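Side-chain contacts in attaching and effacing protein, pathogenesis factor (Escherichia coli, PDB 4E9L), which probably acts as an adhesin of the intimin/invasin family, this piece being part of its row of bacterial immunoglobulin-like domains: residues Met170-Asn174 with Gly175-Ala179; Asp190-Ser194 with Asn195-Val199. All coordinates share one frame; numbering follows the deposited sequence.

Contact 1: Met170-Asn174 with Gly175-Ala179; sequences MPKLN and GQDAA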
loop_
_atom_site.group_PDB
_atom_site.type_symbol
_atom_site.label_atom_id
_atom_site.label_comp_id
_atom_site.label_asym_id
_atom_site.label_seq_id
_atom_site.Cartn_x
_atom_site.Cartn_y
_atom_site.Cartn_z
ATOM N N MET A 170 31.992 -10.009 -19.685
ATOM C CA MET A 170 32.563 -10.364 -20.982
ATOM C C MET A 170 34.111 -10.364 -20.875
ATOM O O MET A 170 34.687 -9.337 -20.461
ATOM C CB MET A 170 32.052 -9.371 -22.077
ATOM C CG MET A 170 32.799 -9.437 -23.428
ATOM S SD MET A 170 32.508 -10.980 -24.385
ATOM C CE MET A 170 30.868 -10.653 -25.080
ATOM N N PRO A 171 34.814 -11.466 -21.242
ATOM C CA PRO A 171 36.284 -11.383 -21.292
ATOM C C PRO A 171 36.679 -10.571 -22.527
ATOM O O PRO A 171 35.922 -10.512 -23.520
ATOM C CB PRO A 171 36.726 -12.839 -21.421
ATOM C CG PRO A 171 35.589 -13.501 -22.138
ATOM C CD PRO A 171 34.329 -12.761 -21.778
ATOM N N LYS A 172 37.826 -9.901 -22.439
ATOM C CA LYS A 172 38.343 -9.057 -23.501
ATOM C C LYS A 172 39.842 -9.273 -23.717
ATOM O O LYS A 172 40.570 -9.629 -22.794
ATOM C CB LYS A 172 38.002 -7.572 -23.243
ATOM C CG LYS A 172 36.467 -7.277 -23.289
ATOM C CD LYS A 172 36.155 -5.812 -23.379
ATOM C CE LYS A 172 34.678 -5.573 -23.602
ATOM N NZ LYS A 172 34.284 -4.197 -23.188
ATOM N N LEU A 173 40.284 -9.082 -24.950
ATOM C CA LEU A 173 41.677 -9.217 -25.342
ATOM C C LEU A 173 41.944 -7.987 -26.173
ATOM O O LEU A 173 41.328 -7.815 -27.231
ATOM C CB LEU A 173 41.882 -10.532 -26.136
ATOM C CG LEU A 173 43.286 -11.109 -26.175
ATOM C CD1 LEU A 173 43.705 -11.598 -24.815
ATOM C CD2 LEU A 173 43.366 -12.281 -27.173
ATOM N N ASN A 174 42.737 -7.047 -25.602
ATOM C CA ASN A 174 43.087 -5.753 -26.206
ATOM C C ASN A 174 41.833 -4.918 -26.528
ATOM O O ASN A 174 41.753 -4.307 -27.595
ATOM C CB ASN A 174 43.989 -5.938 -27.464
ATOM C CG ASN A 174 45.205 -6.829 -27.288
ATOM O OD1 ASN A 174 45.293 -7.924 -27.858
ATOM N ND2 ASN A 174 46.203 -6.352 -26.558
ATOM N N GLY A 175 40.854 -4.937 -25.617
ATOM C CA GLY A 175 39.586 -4.237 -25.776
ATOM C C GLY A 175 38.533 -4.937 -26.630
ATOM O O GLY A 175 37.397 -4.463 -26.694
ATOM N N GLN A 176 38.882 -6.065 -27.292
ATOM C CA GLN A 176 37.928 -6.809 -28.150
ATOM C C GLN A 176 37.234 -7.938 -27.379
ATOM O O GLN A 176 37.893 -8.628 -26.603
ATOM C CB GLN A 176 38.659 -7.412 -29.372
ATOM C CG GLN A 176 39.457 -6.408 -30.222
ATOM C CD GLN A 176 38.582 -5.360 -30.869
ATOM O OE1 GLN A 176 37.581 -5.659 -31.538
ATOM N NE2 GLN A 176 38.931 -4.104 -30.659
ATOM N N ASP A 177 35.925 -8.166 -27.628
ATOM C CA ASP A 177 35.191 -9.280 -27.016
ATOM C C ASP A 177 35.931 -10.594 -27.292
ATOM O O ASP A 177 36.377 -10.842 -28.421
ATOM C CB ASP A 177 33.760 -9.385 -27.567
ATOM C CG ASP A 177 32.833 -8.235 -27.237
ATOM O OD1 ASP A 177 33.132 -7.476 -26.279
ATOM O OD2 ASP A 177 31.755 -8.163 -27.850
ATOM N N ALA A 178 36.107 -11.393 -26.235
ATOM C CA ALA A 178 36.818 -12.653 -26.318
ATOM C C ALA A 178 35.924 -13.891 -26.074
ATOM O O ALA A 178 36.434 -14.997 -25.868
ATOM C CB ALA A 178 38.033 -12.631 -25.398
ATOM N N ALA A 179 34.587 -13.698 -26.165
ATOM C CA ALA A 179 33.585 -14.761 -26.087
ATOM C C ALA A 179 32.431 -14.365 -26.999
ATOM O O ALA A 179 32.276 -13.182 -27.295
ATOM C CB ALA A 179 33.093 -14.951 -24.652
#
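Leu173 and Gln176 face each other across a tight beta hairpin, a local contact in which strand 165-173 folds back on the short strand 176-177. The two-residue reversal, Asn174-Gly175, forms a type I' turn, with both phi angles positive, a conformation that suits the glycine. Leu173 and Gln176 are the antiparallel hydrogen-bonded pair: Leu173 N gives Gln176 O a bond of 2.9 Å, and Gln176 N returns one of 3.0 Å to Leu173 O. Next in register is the non-hydrogen-bonded pair Lys172-Asp177, where Lys172 CA sends a CA-H...O contact to Gln176 O at 3.2 Å. Ala178 N then closes the open end on Pro171 O at 2.9 Å.

Met170 lies nearly at right angles to Asp177. With CG anti to the backbone N (chi1 168°) and bends at the next two torsions, its chain curls over the aspartate: CG comes within 3.5 Å of Asp177 OD1, and CE reaches Ala179 O. Lys172 runs beside Asp177, pointing the same way, and it is Lys172 CE that approaches Asp177 OD1, at 3.6 Å. The ammonium NZ of Lys172 stays 4.7 Å from Asp177 OD1, so any attraction is through space rather than a salt bridge. The Pro171 ring packs through CD and CG on CB of Ala179, whose backbone N is buried with no partner in the model.

Asp129 receives the N-H groups of Asn174 and Gly175, pinning the turn, and Trp113 NE1 bonds to Ala178 O. Strand 132-134 pairs with the longer arm, while Ile96 of strand 95-99 touches both Pro171 and Ala179.

Contact 2: Asp190-Ser194 with Asn195-Val199; sequences DALSS and NQSKV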
loop_
_atom_site.group_PDB
_atom_site.type_symbol
_atom_site.label_atom_id
_atom_site.label_comp_id
_atom_site.label_asym_id
_atom_site.label_seq_id
_atom_site.Cartn_x
_atom_site.Cartn_y
_atom_site.Cartn_z
ATOM N N ASP A 190 20.071 -8.950 -0.278
ATOM C CA ASP A 190 20.311 -9.760 0.910
ATOM C C ASP A 190 18.968 -9.996 1.672
ATOM O O ASP A 190 17.884 -9.693 1.135
ATOM C CB ASP A 190 21.384 -9.075 1.791
ATOM C CG ASP A 190 22.257 -10.023 2.604
ATOM O OD1 ASP A 190 21.783 -11.140 2.944
ATOM O OD2 ASP A 190 23.372 -9.624 2.969
ATOM N N ALA A 191 19.030 -10.545 2.893
ATOM C CA ALA A 191 17.822 -10.810 3.689
ATOM C C ALA A 191 16.991 -9.537 3.905
ATOM O O ALA A 191 17.539 -8.430 3.969
ATOM C CB ALA A 191 18.191 -11.417 5.040
ATOM N N LEU A 192 15.667 -9.708 4.033
ATOM C CA LEU A 192 14.789 -8.578 4.278
ATOM C C LEU A 192 15.211 -7.864 5.571
ATOM O O LEU A 192 15.403 -8.508 6.607
ATOM C CB LEU A 192 13.327 -9.058 4.345
ATOM C CG LEU A 192 12.261 -7.939 4.397
ATOM C CD1 LEU A 192 10.939 -8.413 3.812
ATOM C CD2 LEU A 192 12.057 -7.439 5.807
ATOM N N SER A 193 15.400 -6.548 5.480
ATOM C CA SER A 193 15.724 -5.678 6.607
ATOM C C SER A 193 14.456 -4.961 7.066
ATOM O O SER A 193 13.951 -4.109 6.322
ATOM C CB SER A 193 16.769 -4.637 6.198
ATOM O OG SER A 193 16.925 -3.602 7.166
ATOM N N SER A 194 13.956 -5.265 8.309
ATOM C CA SER A 194 12.779 -4.604 8.878
ATOM C C SER A 194 13.040 -3.103 9.023
ATOM O O SER A 194 12.128 -2.309 8.874
ATOM C CB SER A 194 12.440 -5.189 10.247
ATOM O OG SER A 194 12.323 -6.602 10.191
ATOM N N ASN A 195 14.301 -2.721 9.297
ATOM C CA ASN A 195 14.682 -1.309 9.481
ATOM C C ASN A 195 14.586 -0.470 8.219
ATOM O O ASN A 195 14.194 0.687 8.301
ATOM C CB ASN A 195 16.089 -1.199 10.074
ATOM C CG ASN A 195 16.233 -1.914 11.390
ATOM O OD1 ASN A 195 15.839 -1.407 12.447
ATOM N ND2 ASN A 195 16.752 -3.135 11.339
ATOM N N GLN A 196 14.930 -1.053 7.058
ATOM C CA GLN A 196 14.925 -0.378 5.754
ATOM C C GLN A 196 13.578 -0.506 5.046
ATOM O O GLN A 196 13.287 0.251 4.110
ATOM C CB GLN A 196 16.027 -0.972 4.855
ATOM C CG GLN A 196 17.449 -0.545 5.244
ATOM C CD GLN A 196 17.675 0.938 5.102
ATOM O OE1 GLN A 196 17.591 1.512 4.007
ATOM N NE2 GLN A 196 17.959 1.587 6.213
ATOM N N SER A 197 12.770 -1.474 5.477
ATOM C CA SER A 197 11.478 -1.729 4.843
ATOM C C SER A 197 10.400 -0.867 5.503
ATOM O O SER A 197 10.509 -0.530 6.684
ATOM C CB SER A 197 11.133 -3.209 4.906
ATOM O OG SER A 197 12.135 -3.969 4.249
ATOM N N LYS A 198 9.365 -0.514 4.742
ATOM C CA LYS A 198 8.345 0.392 5.260
ATOM C C LYS A 198 6.966 -0.013 4.823
ATOM O O LYS A 198 6.771 -0.374 3.655
ATOM C CB LYS A 198 8.640 1.825 4.763
ATOM C CG LYS A 198 7.838 2.923 5.466
ATOM C CD LYS A 198 8.268 4.326 5.045
ATOM C CE LYS A 198 7.373 5.394 5.629
ATOM N NZ LYS A 198 7.832 6.755 5.246
ATOM N N VAL A 199 6.003 0.126 5.741
ATOM C CA VAL A 199 4.580 -0.103 5.490
ATOM C C VAL A 199 3.811 1.229 5.659
ATOM O O VAL A 199 4.101 1.992 6.576
ATOM C CB VAL A 199 3.956 -1.294 6.286
ATOM C CG1 VAL A 199 4.026 -1.072 7.796
ATOM C CG2 VAL A 199 2.495 -1.530 5.864
#
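Ser193 meets Gln196 and Ser197 through both its hydroxyl and its carbonyl, and this pair of grips makes a single helix-like turn known as the ST motif. Gln196 N donates to Ser193 OG over 3.2 Å. The hydroxyl can meet that N-H because chi1 of 168° swings it opposite the backbone N, over the start of the turn. Ser193 OG also lies 3.6 Å from Gln196 CB, so the glutamine passes close to the hydroxyl before its own chain bends away.

The carbonyl of Ser193 does the rest. Ser197 OG makes the firm bond to Ser193 O, 2.8 Å long and from 41° above the carbonyl plane. Two N-H groups add weak ones: Ser197 N, 3.0 Å from Ser193 O, and Gln196 N, which divides its hydrogen between Ser193 OG and Ser193 O. Leu192 adds an apolar flank, its CD2 lying 3.8 Å from Ser197 OG.

A second shell holds these groups. Lys219 N donates to Ser197 OG, so this hydroxyl both gives and receives, and its direction toward Ser193 O is settled. On another part of the turn, Ser194 O and Ser197 O come within 3.3 Å of each other. The Thr282 hydroxyl must share its single proton between them, with Asn195 O a weak third partner, so any relief is partial.

The turn delivers the chain into strand 198-201, an outermost strand of its sheet, where Lys198 pairs with Val217 of strand 211-217. Leu192, just before the turn, packs on Ala280 and Phe275 of the sheet holding strands 278-290 and 267-275.

Overall arrangement
Contacts 1 and 2 follow one another along the chain; contact 1 is closed by backbone bonds, contact 2 chiefly by serine hydroxyls. Contact 1 is a hairpin within one immunoglobulin-like domain; contact 2 is a serine-rich turn leading into the first strand of the next. Between them runs strand 183-187, which pairs with strand 165-173 of contact 1 before the chain enters 190-194. Their centres are 39 Å apart and their nearest atoms about 23 Å, so the two do not touch. Asp190 lies near the junction: its side chain touches Val104, and its N bonds to Asp220, linking both domains. No ligand or active site is involved.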